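Local structure of oxidoreductase (Methanosarcina mazei, 3KA7) at residues E290-H295 with K360-L365. The protein binds flavin-adenine dinucleotide and is probably an oxidoreductase of the flavin-containing amine oxidoreductase family. Numbering follows the deposited sequence.
Sequences EPLVGH and KRYEVL
E290 and R361 are joined by a hydrogen bond from R361 N to E290 OE2, 2.8 Å long and 158° at the hydrogen, which uses the anti lone pair of the carboxylate. E290 CG lies between the backbone N and the carbonyl carbon (chi1 63°), and the chain is extended beyond it. The other oxygen, OE1, faces K360 NZ at 4.0 Å, a long salt bridge. A water bridges E290 OE1 and P291 O, donating to each at 2.7 Å, and weakly accepts from K360 NZ. The E290 and K360 side chains cross at about a right angle, K360 CD resting 3.4 Å from E290 OE2. With both oxygens engaged, the carboxylate's rotation is probably restricted; an alanine here would probably leave the amide of R361 without this acceptor and the ammonium of K360 without its nearby counter-charge. On the apolar side of K360, L292 CD2 packs tightly on K360 CB at 3.5 Å. Further out, E312 accepts the N-H groups of L292, V293 and G294, which probably holds this loop in place, and R361 is also backbone hydrogen-bonded to D289. The contact thus joins the loop after strand 280-288 to the residues leading into antiparallel strand 362-370, at the protein surface, on the edge of the seven-stranded mixed sheet.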
ATOM      1  N   GLU A 290      -4.381 -25.989  -6.520  1.00 15.95           N
ATOM      2  CA  GLU A 290      -4.197 -26.488  -5.168  1.00 15.77           C
ATOM      3  C   GLU A 290      -3.650 -25.328  -4.341  1.00 15.99           C
ATOM      4  O   GLU A 290      -3.110 -24.385  -4.902  1.00 15.69           O
ATOM      5  CB  GLU A 290      -3.190 -27.635  -5.163  1.00 15.44           C
ATOM      6  CG  GLU A 290      -1.785 -27.232  -5.625  1.00 14.78           C
ATOM      7  CD  GLU A 290      -0.815 -28.395  -5.616  1.00 15.48           C
ATOM      8  OE1 GLU A 290      -0.843 -29.186  -4.645  1.00 16.68           O
ATOM      9  OE2 GLU A 290      -0.017 -28.516  -6.570  1.00 15.98           O
ATOM     10  N   PRO A 291      -3.801 -25.382  -3.010  1.00 16.64           N
ATOM     11  CA  PRO A 291      -3.220 -24.321  -2.188  1.00 16.24           C
ATOM     12  C   PRO A 291      -1.699 -24.235  -2.365  1.00 16.41           C
ATOM     13  O   PRO A 291      -1.020 -25.261  -2.442  1.00 15.68           O
ATOM     14  CB  PRO A 291      -3.575 -24.747  -0.757  1.00 17.12           C
ATOM     15  CG  PRO A 291      -4.726 -25.667  -0.902  1.00 17.29           C
ATOM     16  CD  PRO A 291      -4.544 -26.371  -2.210  1.00 16.57           C
ATOM     17  N   LEU A 292      -1.167 -23.015  -2.452  1.00 15.57           N
ATOM     18  CA  LEU A 292       0.271 -22.829  -2.550  1.00 15.59           C
ATOM     19  C   LEU A 292       0.811 -22.235  -1.254  1.00 16.29           C
ATOM     20  O   LEU A 292       1.898 -22.603  -0.813  1.00 16.70           O
ATOM     21  CB  LEU A 292       0.630 -21.942  -3.754  1.00 15.34           C
ATOM     22  CG  LEU A 292       0.174 -22.461  -5.117  1.00 15.17           C
ATOM     23  CD1 LEU A 292       0.444 -21.420  -6.214  1.00 13.36           C
ATOM     24  CD2 LEU A 292       0.836 -23.795  -5.462  1.00 14.12           C
ATOM     25  N   VAL A 293       0.036 -21.336  -0.641  1.00 15.65           N
ATOM     26  CA  VAL A 293       0.390 -20.735   0.658  1.00 15.75           C
ATOM     27  C   VAL A 293      -0.252 -21.497   1.809  1.00 16.13           C
ATOM     28  O   VAL A 293       0.388 -21.771   2.826  1.00 16.74           O
ATOM     29  CB  VAL A 293      -0.059 -19.269   0.736  1.00 15.46           C
ATOM     30  CG1 VAL A 293       0.225 -18.669   2.123  1.00 14.85           C
ATOM     31  CG2 VAL A 293       0.625 -18.472  -0.347  1.00 15.19           C
ATOM     32  N   GLY A 294      -1.531 -21.813   1.647  1.00 16.32           N
ATOM     33  CA  GLY A 294      -2.236 -22.681   2.593  1.00 15.76           C
ATOM     34  C   GLY A 294      -2.771 -21.993   3.834  1.00 15.26           C
ATOM     35  O   GLY A 294      -3.246 -22.653   4.755  1.00 15.76           O
ATOM     36  N   HIS A 295      -2.692 -20.665   3.878  1.00 14.40           N
ATOM     37  CA  HIS A 295      -3.246 -19.919   5.002  1.00 13.77           C
ATOM     38  C   HIS A 295      -3.610 -18.502   4.575  1.00 13.01           C
ATOM     39  O   HIS A 295      -3.341 -18.101   3.436  1.00 12.96           O
ATOM     40  CB  HIS A 295      -2.297 -19.909   6.218  1.00 13.82           C
ATOM     41  CG  HIS A 295      -0.997 -19.191   5.984  1.00 13.03           C
ATOM     42  ND1 HIS A 295      -0.909 -17.815   5.894  1.00 12.26           N
ATOM     43  CD2 HIS A 295       0.268 -19.656   5.860  1.00 13.99           C
ATOM     44  CE1 HIS A 295       0.353 -17.468   5.700  1.00 11.98           C
ATOM     45  NE2 HIS A 295       1.087 -18.566   5.671  1.00 13.63           N
ATOM     46  N   LYS A 360       4.343 -27.831  -8.059  1.00 17.15           N
ATOM     47  CA  LYS A 360       2.954 -27.485  -7.778  1.00 16.09           C
ATOM     48  C   LYS A 360       2.175 -27.216  -9.060  1.00 15.75           C
ATOM     49  O   LYS A 360       2.751 -26.890 -10.108  1.00 15.52           O
ATOM     50  CB  LYS A 360       2.859 -26.284  -6.827  1.00 16.38           C
ATOM     51  CG  LYS A 360       3.458 -26.543  -5.465  1.00 16.44           C
ATOM     52  CD  LYS A 360       2.604 -27.504  -4.649  1.00 19.14           C
ATOM     53  CE  LYS A 360       3.010 -27.477  -3.183  1.00 21.82           C
ATOM     54  NZ  LYS A 360       2.386 -28.614  -2.432  1.00 23.80           N
ATOM     55  N   ARG A 361       0.863 -27.354  -8.965  1.00 14.81           N
ATOM     56  CA  ARG A 361      -0.015 -27.242 -10.114  1.00 15.35           C
ATOM     57  C   ARG A 361      -0.668 -25.862 -10.156  1.00 14.63           C
ATOM     58  O   ARG A 361      -1.578 -25.571  -9.390  1.00 14.35           O
ATOM     59  CB  ARG A 361      -1.080 -28.345 -10.036  1.00 15.27           C
ATOM     60  CG  ARG A 361      -2.098 -28.351 -11.151  1.00 18.86           C
ATOM     61  CD  ARG A 361      -1.440 -28.176 -12.491  1.00 25.02           C
ATOM     62  NE  ARG A 361      -0.894 -29.419 -13.015  1.00 28.22           N
ATOM     63  CZ  ARG A 361      -1.518 -30.204 -13.892  1.00 30.22           C
ATOM     64  NH1 ARG A 361      -2.727 -29.892 -14.337  1.00 31.78           N
ATOM     65  NH2 ARG A 361      -0.933 -31.310 -14.318  1.00 30.80           N
ATOM     66  N   TYR A 362      -0.187 -25.008 -11.054  1.00 14.51           N
ATOM     67  CA  TYR A 362      -0.773 -23.675 -11.225  1.00 14.45           C
ATOM     68  C   TYR A 362      -0.442 -23.154 -12.616  1.00 14.58           C
ATOM     69  O   TYR A 362       0.405 -23.714 -13.308  1.00 14.75           O
ATOM     70  CB  TYR A 362      -0.216 -22.696 -10.172  1.00 14.01           C
ATOM     71  CG  TYR A 362       1.280 -22.521 -10.287  1.00 14.35           C
ATOM     72  CD1 TYR A 362       1.824 -21.543 -11.115  1.00 14.35           C
ATOM     73  CD2 TYR A 362       2.150 -23.342  -9.587  1.00 13.78           C
ATOM     74  CE1 TYR A 362       3.187 -21.403 -11.248  1.00 14.90           C
ATOM     75  CE2 TYR A 362       3.517 -23.207  -9.711  1.00 14.73           C
ATOM     76  CZ  TYR A 362       4.026 -22.227 -10.543  1.00 14.26           C
ATOM     77  OH  TYR A 362       5.379 -22.087 -10.679  1.00 16.79           O
ATOM     78  N   GLU A 363      -1.115 -22.080 -13.011  1.00 15.13           N
ATOM     79  CA  GLU A 363      -0.779 -21.370 -14.232  1.00 15.80           C
ATOM     80  C   GLU A 363      -0.657 -19.889 -13.909  1.00 14.43           C
ATOM     81  O   GLU A 363      -1.354 -19.365 -13.037  1.00 14.33           O
ATOM     82  CB  GLU A 363      -1.861 -21.571 -15.293  1.00 16.63           C
ATOM     83  CG  GLU A 363      -2.131 -23.034 -15.643  1.00 21.28           C
ATOM     84  CD  GLU A 363      -3.454 -23.231 -16.369  1.00 26.95           C
ATOM     85  OE1 GLU A 363      -4.501 -22.768 -15.854  1.00 29.80           O
ATOM     86  OE2 GLU A 363      -3.450 -23.867 -17.449  1.00 31.12           O
ATOM     87  N   VAL A 364       0.231 -19.213 -14.608  1.00 14.10           N
ATOM     88  CA  VAL A 364       0.296 -17.767 -14.481  1.00 13.52           C
ATOM     89  C   VAL A 364      -0.936 -17.173 -15.151  1.00 13.17           C
ATOM     90  O   VAL A 364      -1.176 -17.398 -16.341  1.00 13.04           O
ATOM     91  CB  VAL A 364       1.567 -17.229 -15.134  1.00 13.81           C
ATOM     92  CG1 VAL A 364       1.572 -15.700 -15.105  1.00 14.86           C
ATOM     93  CG2 VAL A 364       2.804 -17.824 -14.445  1.00 14.15           C
ATOM     94  N   LEU A 365      -1.709 -16.408 -14.390  1.00 12.73           N
ATOM     95  CA  LEU A 365      -2.961 -15.844 -14.858  1.00 12.78           C
ATOM     96  C   LEU A 365      -2.762 -14.471 -15.486  1.00 12.42           C
ATOM     97  O   LEU A 365      -3.251 -14.201 -16.583  1.00 13.03           O
ATOM     98  CB  LEU A 365      -3.963 -15.776 -13.693  1.00 13.35           C
ATOM     99  CG  LEU A 365      -5.401 -15.299 -13.911  1.00 14.43           C
ATOM    100  CD1 LEU A 365      -6.162 -16.167 -14.923  1.00 15.89           C
ATOM    101  CD2 LEU A 365      -6.149 -15.220 -12.573  1.00 15.12           C
TER
HETATM  102  O   HOH W   1      -0.902 -27.937  -2.229  1.00 16.37           O